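Local coordinates for protein oxidoreductase, NAD-binding (PDB 7BVJ) that oxidises the glucosamine 3-hydroxyl of UDP-N-acetylglucosamine to a ketone with NAD(+), a step toward the diamino sugar of lipid A, at residues 137-148 / 205-216. Numbering follows the deposited sequence.
Sequences PRYLEAERLAPF and TVANLAASRVVR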
ATOM      1  N   PRO A 137       0.026   2.596  19.161  1.00 27.21           N
ATOM      2  CA  PRO A 137      -1.311   2.277  19.674  1.00 24.82           C
ATOM      3  C   PRO A 137      -1.303   0.944  20.394  1.00 22.81           C
ATOM      4  O   PRO A 137      -0.493   0.062  20.100  1.00 22.80           O
ATOM      5  CB  PRO A 137      -2.177   2.212  18.412  1.00 23.29           C
ATOM      6  CG  PRO A 137      -1.206   2.099  17.275  1.00 23.53           C
ATOM      7  CD  PRO A 137       0.020   2.810  17.704  1.00 21.29           C
ATOM      8  N   ARG A 138      -2.230   0.805  21.337  1.00 20.38           N
ATOM      9  CA  ARG A 138      -2.394  -0.445  22.061  1.00 21.99           C
ATOM     10  C   ARG A 138      -3.373  -1.376  21.366  1.00 18.98           C
ATOM     11  O   ARG A 138      -3.214  -2.600  21.452  1.00 18.43           O
ATOM     12  CB  ARG A 138      -2.866  -0.174  23.493  1.00 23.53           C
ATOM     13  CG  ARG A 138      -2.142   0.978  24.182  1.00 29.89           C
ATOM     14  CD  ARG A 138      -0.653   0.709  24.245  1.00 32.73           C
ATOM     15  NE  ARG A 138       0.006   1.423  25.330  1.00 37.29           N
ATOM     16  CZ  ARG A 138       1.297   1.293  25.609  1.00 40.94           C
ATOM     17  NH1 ARG A 138       2.051   0.486  24.868  1.00 44.10           N
ATOM     18  NH2 ARG A 138       1.834   1.961  26.620  1.00 50.01           N
ATOM     19  N   TYR A 139      -4.370  -0.826  20.671  1.00 16.81           N
ATOM     20  CA  TYR A 139      -5.324  -1.647  19.927  1.00 20.37           C
ATOM     21  C   TYR A 139      -5.701  -0.961  18.618  1.00 22.18           C
ATOM     22  O   TYR A 139      -5.916   0.253  18.595  1.00 22.02           O
ATOM     23  CB  TYR A 139      -6.565  -1.904  20.797  1.00 23.70           C
ATOM     24  CG  TYR A 139      -7.697  -2.686  20.162  1.00 23.17           C
ATOM     25  CD1 TYR A 139      -7.508  -3.974  19.685  1.00 20.85           C
ATOM     26  CD2 TYR A 139      -8.967  -2.141  20.079  1.00 24.80           C
ATOM     27  CE1 TYR A 139      -8.550  -4.683  19.106  1.00 22.42           C
ATOM     28  CE2 TYR A 139     -10.003  -2.829  19.515  1.00 21.83           C
ATOM     29  CZ  TYR A 139      -9.798  -4.106  19.031  1.00 24.39           C
ATOM     30  OH  TYR A 139     -10.864  -4.792  18.480  1.00 19.43           O
ATOM     31  N   LEU A 140      -5.771  -1.727  17.519  1.00 20.07           N
ATOM     32  CA  LEU A 140      -6.289  -1.214  16.248  1.00 22.42           C
ATOM     33  C   LEU A 140      -7.410  -2.123  15.737  1.00 23.17           C
ATOM     34  O   LEU A 140      -7.287  -3.351  15.757  1.00 17.29           O
ATOM     35  CB  LEU A 140      -5.213  -1.107  15.150  1.00 17.58           C
ATOM     36  CG  LEU A 140      -3.820  -0.558  15.391  1.00 24.34           C
ATOM     37  CD1 LEU A 140      -2.943  -1.656  15.965  1.00 25.14           C
ATOM     38  CD2 LEU A 140      -3.223  -0.053  14.088  1.00 19.18           C
ATOM     39  N   GLU A 141      -8.493  -1.503  15.266  1.00 19.70           N
ATOM     40  CA  GLU A 141      -9.672  -2.182  14.752  1.00 20.91           C
ATOM     41  C   GLU A 141      -9.969  -1.576  13.387  1.00 24.98           C
ATOM     42  O   GLU A 141     -10.211  -0.372  13.295  1.00 24.91           O
ATOM     43  CB  GLU A 141     -10.852  -1.963  15.696  1.00 19.66           C
ATOM     44  CG  GLU A 141     -11.763  -3.114  15.876  1.00 29.41           C
ATOM     45  CD  GLU A 141     -12.753  -2.876  17.008  1.00 26.19           C
ATOM     46  OE1 GLU A 141     -13.386  -1.796  17.043  1.00 29.98           O
ATOM     47  OE2 GLU A 141     -12.891  -3.773  17.862  1.00 27.88           O
ATOM     48  N   ALA A 142      -9.962  -2.380  12.327  1.00 19.04           N
ATOM     49  CA  ALA A 142     -10.116  -1.792  10.998  1.00 25.68           C
ATOM     50  C   ALA A 142     -11.067  -2.611  10.138  1.00 23.61           C
ATOM     51  O   ALA A 142     -11.204  -3.829  10.314  1.00 18.53           O
ATOM     52  CB  ALA A 142      -8.755  -1.618  10.273  1.00 15.35           C
ATOM     53  N   GLU A 143     -11.727  -1.909   9.204  1.00 24.75           N
ATOM     54  CA  GLU A 143     -12.608  -2.513   8.204  1.00 26.33           C
ATOM     55  C   GLU A 143     -12.279  -1.970   6.815  1.00 24.74           C
ATOM     56  O   GLU A 143     -12.256  -0.750   6.608  1.00 24.52           O
ATOM     57  CB  GLU A 143     -14.090  -2.254   8.515  1.00 28.05           C
ATOM     58  CG  GLU A 143     -14.531  -2.690   9.891  1.00 39.96           C
ATOM     59  CD  GLU A 143     -15.826  -2.029  10.304  1.00 47.97           C
ATOM     60  OE1 GLU A 143     -16.908  -2.587   9.991  1.00 47.35           O
ATOM     61  OE2 GLU A 143     -15.751  -0.946  10.928  1.00 48.13           O
ATOM     62  N   ARG A 144     -12.039  -2.873   5.865  1.00 21.84           N
ATOM     63  CA  ARG A 144     -11.843  -2.513   4.459  1.00 21.09           C
ATOM     64  C   ARG A 144     -12.790  -3.379   3.630  1.00 20.35           C
ATOM     65  O   ARG A 144     -12.484  -4.534   3.325  1.00 15.35           O
ATOM     66  CB  ARG A 144     -10.396  -2.705   4.036  1.00 19.85           C
ATOM     67  CG  ARG A 144      -9.989  -1.890   2.836  1.00 23.84           C
ATOM     68  CD  ARG A 144      -8.465  -1.755   2.771  1.00 29.64           C
ATOM     69  NE  ARG A 144      -7.933  -0.880   3.818  1.00 30.99           N
ATOM     70  CZ  ARG A 144      -7.712   0.428   3.671  1.00 29.67           C
ATOM     71  NH1 ARG A 144      -7.987   1.027   2.512  1.00 30.94           N
ATOM     72  NH2 ARG A 144      -7.215   1.138   4.680  1.00 23.52           N
ATOM     73  N   LEU A 145     -13.927  -2.809   3.270  1.00 19.26           N
ATOM     74  CA  LEU A 145     -15.047  -3.513   2.670  1.00 25.43           C
ATOM     75  C   LEU A 145     -15.309  -2.905   1.304  1.00 28.07           C
ATOM     76  O   LEU A 145     -15.596  -1.707   1.202  1.00 32.46           O
ATOM     77  CB  LEU A 145     -16.291  -3.393   3.555  1.00 29.30           C
ATOM     78  CG  LEU A 145     -16.114  -3.453   5.073  1.00 26.11           C
ATOM     79  CD1 LEU A 145     -17.470  -3.389   5.776  1.00 29.39           C
ATOM     80  CD2 LEU A 145     -15.377  -4.729   5.487  1.00 26.39           C
ATOM     81  N   ALA A 146     -15.213  -3.727   0.259  1.00 29.90           N
ATOM     82  CA  ALA A 146     -15.406  -3.277  -1.107  1.00 28.31           C
ATOM     83  C   ALA A 146     -16.605  -3.978  -1.739  1.00 34.57           C
ATOM     84  O   ALA A 146     -16.799  -5.179  -1.531  1.00 31.26           O
ATOM     85  CB  ALA A 146     -14.155  -3.546  -1.946  1.00 32.56           C
ATOM     86  N   PRO A 147     -17.439  -3.256  -2.481  1.00 36.02           N
ATOM     87  CA  PRO A 147     -18.563  -3.907  -3.157  1.00 35.24           C
ATOM     88  C   PRO A 147     -18.083  -4.876  -4.224  1.00 36.27           C
ATOM     89  O   PRO A 147     -17.021  -4.704  -4.831  1.00 34.79           O
ATOM     90  CB  PRO A 147     -19.327  -2.732  -3.780  1.00 42.48           C
ATOM     91  CG  PRO A 147     -18.280  -1.697  -4.005  1.00 38.09           C
ATOM     92  CD  PRO A 147     -17.329  -1.830  -2.838  1.00 40.21           C
ATOM     93  N   PHE A 148     -18.880  -5.911  -4.453  1.00 33.01           N
ATOM     94  CA  PHE A 148     -18.540  -6.884  -5.482  1.00 35.24           C
ATOM     95  C   PHE A 148     -18.710  -6.258  -6.863  1.00 33.53           C
ATOM     96  O   PHE A 148     -19.778  -5.730  -7.187  1.00 36.12           O
ATOM     97  CB  PHE A 148     -19.402  -8.133  -5.336  1.00 32.95           C
ATOM     98  CG  PHE A 148     -18.772  -9.347  -5.921  1.00 31.74           C
ATOM     99  CD1 PHE A 148     -17.638  -9.894  -5.348  1.00 32.22           C
ATOM    100  CD2 PHE A 148     -19.284  -9.921  -7.067  1.00 38.35           C
ATOM    101  CE1 PHE A 148     -17.034 -11.017  -5.893  1.00 37.04           C
ATOM    102  CE2 PHE A 148     -18.690 -11.040  -7.621  1.00 39.81           C
ATOM    103  CZ  PHE A 148     -17.564 -11.586  -7.036  1.00 43.56           C
ATOM    104  N   THR A 205       0.552  -5.099  21.417  1.00 21.56           N
ATOM    105  CA  THR A 205      -0.537  -4.531  20.616  1.00 21.58           C
ATOM    106  C   THR A 205      -1.345  -5.624  19.923  1.00 16.70           C
ATOM    107  O   THR A 205      -0.799  -6.625  19.463  1.00 17.59           O
ATOM    108  CB  THR A 205      -0.008  -3.571  19.541  1.00 21.37           C
ATOM    109  OG1 THR A 205       0.791  -2.544  20.133  1.00 21.08           O
ATOM    110  CG2 THR A 205      -1.173  -2.909  18.800  1.00 21.53           C
ATOM    111  N   VAL A 206      -2.658  -5.417  19.840  1.00 20.92           N
ATOM    112  CA  VAL A 206      -3.574  -6.326  19.158  1.00 23.30           C
ATOM    113  C   VAL A 206      -4.195  -5.571  17.992  1.00 17.64           C
ATOM    114  O   VAL A 206      -4.631  -4.428  18.152  1.00 15.33           O
ATOM    115  CB  VAL A 206      -4.663  -6.865  20.113  1.00 22.71           C
ATOM    116  CG1 VAL A 206      -5.795  -7.597  19.333  1.00 23.61           C
ATOM    117  CG2 VAL A 206      -4.053  -7.791  21.161  1.00 21.26           C
ATOM    118  N   ALA A 207      -4.221  -6.206  16.823  1.00 17.79           N
ATOM    119  CA  ALA A 207      -4.870  -5.675  15.627  1.00 21.21           C
ATOM    120  C   ALA A 207      -5.991  -6.611  15.209  1.00 18.48           C
ATOM    121  O   ALA A 207      -5.770  -7.812  15.065  1.00 17.01           O
ATOM    122  CB  ALA A 207      -3.878  -5.517  14.466  1.00 14.87           C
ATOM    123  N   ASN A 208      -7.176  -6.055  14.977  1.00 18.07           N
ATOM    124  CA  ASN A 208      -8.390  -6.804  14.664  1.00 20.40           C
ATOM    125  C   ASN A 208      -8.891  -6.260  13.327  1.00 22.76           C
ATOM    126  O   ASN A 208      -9.608  -5.256  13.298  1.00 21.92           O
ATOM    127  CB  ASN A 208      -9.433  -6.640  15.826  1.00 22.48           C
ATOM    128  CG  ASN A 208     -10.823  -7.102  15.446  1.00 24.76           C
ATOM    129  OD1 ASN A 208     -11.007  -7.849  14.478  1.00 24.05           O
ATOM    130  ND2 ASN A 208     -11.816  -6.661  16.209  1.00 24.12           N
ATOM    131  N   LEU A 209      -8.508  -6.926  12.231  1.00 15.67           N
ATOM    132  CA  LEU A 209      -8.575  -6.371  10.881  1.00 19.24           C
ATOM    133  C   LEU A 209      -9.532  -7.169  10.008  1.00 20.47           C
ATOM    134  O   LEU A 209      -9.321  -8.365   9.784  1.00 20.41           O
ATOM    135  CB  LEU A 209      -7.190  -6.367  10.231  1.00 20.31           C
ATOM    136  CG  LEU A 209      -6.083  -5.784  11.108  1.00 21.39           C
ATOM    137  CD1 LEU A 209      -4.782  -5.738  10.315  1.00 20.94           C
ATOM    138  CD2 LEU A 209      -6.509  -4.390  11.537  1.00 20.51           C
ATOM    139  N   ALA A 210     -10.545  -6.498   9.469  1.00 18.93           N
ATOM    140  CA  ALA A 210     -11.552  -7.133   8.632  1.00 17.19           C
ATOM    141  C   ALA A 210     -11.437  -6.634   7.195  1.00 21.18           C
ATOM    142  O   ALA A 210     -11.127  -5.464   6.953  1.00 18.62           O
ATOM    143  CB  ALA A 210     -12.958  -6.870   9.186  1.00 17.47           C
ATOM    144  N   ALA A 211     -11.675  -7.527   6.241  1.00 21.01           N
ATOM    145  CA  ALA A 211     -11.690  -7.140   4.840  1.00 21.59           C
ATOM    146  C   ALA A 211     -12.739  -7.968   4.109  1.00 19.61           C
ATOM    147  O   ALA A 211     -12.951  -9.133   4.436  1.00 22.30           O
ATOM    148  CB  ALA A 211     -10.305  -7.315   4.196  1.00 18.20           C
ATOM    149  N   SER A 212     -13.413  -7.347   3.139  1.00 24.22           N
ATOM    150  CA  SER A 212     -14.464  -7.998   2.362  1.00 26.49           C
ATOM    151  C   SER A 212     -14.518  -7.416   0.950  1.00 24.51           C
ATOM    152  O   SER A 212     -14.294  -6.216   0.744  1.00 27.34           O
ATOM    153  CB  SER A 212     -15.836  -7.847   3.024  1.00 22.37           C
ATOM    154  OG  SER A 212     -16.847  -8.415   2.198  1.00 25.79           O
ATOM    155  N   ARG A 213     -14.844  -8.281  -0.014  1.00 26.33           N
ATOM    156  CA  ARG A 213     -15.041  -7.886  -1.404  1.00 24.41           C
ATOM    157  C   ARG A 213     -16.479  -8.070  -1.876  1.00 27.97           C
ATOM    158  O   ARG A 213     -16.738  -7.988  -3.082  1.00 28.63           O
ATOM    159  CB  ARG A 213     -14.086  -8.660  -2.327  1.00 23.15           C
ATOM    160  CG  ARG A 213     -14.251 -10.149  -2.268  1.00 22.89           C
ATOM    161  CD  ARG A 213     -13.365 -10.868  -3.263  1.00 30.47           C
ATOM    162  NE  ARG A 213     -13.680 -12.292  -3.285  1.00 30.43           N
ATOM    163  CZ  ARG A 213     -12.898 -13.234  -3.796  1.00 28.28           C
ATOM    164  NH1 ARG A 213     -11.743 -12.910  -4.355  1.00 31.37           N
ATOM    165  NH2 ARG A 213     -13.283 -14.507  -3.756  1.00 26.48           N
ATOM    166  N   VAL A 214     -17.424  -8.297  -0.968  1.00 26.46           N
ATOM    167  CA  VAL A 214     -18.808  -8.542  -1.360  1.00 33.79           C
ATOM    168  C   VAL A 214     -19.816  -7.675  -0.601  1.00 38.05           C
ATOM    169  O   VAL A 214     -20.957  -8.095  -0.396  1.00 39.23           O
ATOM    170  CB  VAL A 214     -19.158 -10.030  -1.166  1.00 32.32           C
ATOM    171  CG1 VAL A 214     -18.377 -10.897  -2.131  1.00 27.40           C
ATOM    172  CG2 VAL A 214     -18.903 -10.458   0.291  1.00 25.88           C
ATOM    173  N   VAL A 215     -19.427  -6.479  -0.152  1.00 31.98           N
ATOM    174  CA  VAL A 215     -20.377  -5.683   0.634  1.00 38.54           C
ATOM    175  C   VAL A 215     -21.303  -4.901  -0.293  1.00 46.09           C
ATOM    176  O   VAL A 215     -21.076  -4.840  -1.509  1.00 45.01           O
ATOM    177  CB  VAL A 215     -19.675  -4.721   1.613  1.00 35.38           C
ATOM    178  CG1 VAL A 215     -19.235  -5.454   2.873  1.00 34.72           C
ATOM    179  CG2 VAL A 215     -18.519  -4.029   0.937  1.00 35.32           C
ATOM    180  N   ARG A 216     -22.355  -4.303   0.277  1.00 41.68           N
ATOM    181  CA  ARG A 216     -23.221  -3.409  -0.489  1.00 46.63           C
ATOM    182  C   ARG A 216     -22.510  -2.098  -0.810  1.00 50.24           C
ATOM    183  O   ARG A 216     -22.274  -1.768  -1.982  1.00 48.30           O
ATOM    184  CB  ARG A 216     -24.512  -3.130   0.288  1.00 54.04           C
ATOM    185  CG  ARG A 216     -25.380  -4.350   0.572  1.00 54.44           C
ATOM    186  CD  ARG A 216     -26.863  -4.020   0.416  1.00 51.75           C
ATOM    187  NE  ARG A 216     -27.185  -3.662  -0.965  1.00 65.54           N
ATOM    188  CZ  ARG A 216     -28.381  -3.824  -1.522  1.00 67.20           C
ATOM    189  NH1 ARG A 216     -29.378  -4.337  -0.812  1.00 60.51           N
ATOM    190  NH2 ARG A 216     -28.583  -3.473  -2.789  1.00 62.10           N
TER
HETATM  191  O   HOH W   1       1.299  -2.352  22.970  1.00 20.30           O
HETATM  192  O   HOH W   2     -12.485  -4.779  12.604  1.00 28.68           O
HETATM  193  O   HOH W   3     -14.661  -5.915  -4.572  1.00 33.91           O
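Tyr139 and Asn208 run side by side on one face of the sheet, their ring and amide planes 36° apart. Asn208 ND2 donates to Tyr139 OH at 3.1 Å, almost straight and with the hydroxyl lying in the amide plane. With CG anti to the backbone N (chi1 177°), the Tyr139 ring leans toward the neighbouring strand, CE1 of Tyr139 4.0 Å from Val206 CG1. Glu141 OE2 comes in at the ring's edge, in its plane, suspiciously close to the hydroxyl, while Glu141's carboxylate stands nearly perpendicular to the Asn208 amide. A phenylalanine in place of Tyr139 would probably keep the contact with Val206 but leave Asn208 ND2 without this acceptor. The backbones carry a regular parallel ladder, with Asn208 N to Leu140 O at 2.8 Å, joining strands 139-147 and 206-215 in the mixed sheet of the Gfo/Idh/MocA C-terminal domain; strand 219-225 flanks 139-147 on its other edge. On the face turned to helix 157-173, Leu140 CD1 crosses to Thr205 CG2 at 3.6 Å, and Ala142 CB meets Leu209 CD2 at 3.8 Å. Arg144 bends away from the neighbouring strand to a salt bridge with Asp165. Back on the Tyr139 face, Leu145 and Val215 cross at about a right angle, Leu145 CB to Val215 CG2 3.5 Å. Here the chain turns a corner at Arg213 and Val214, and Ser212 OG accepts from Val214 N in an ST turn. Phe148 lies alongside Val214, Phe148 CD1 to Val214 CG1 3.4 Å, with Arg213 O in plane at its ring edge.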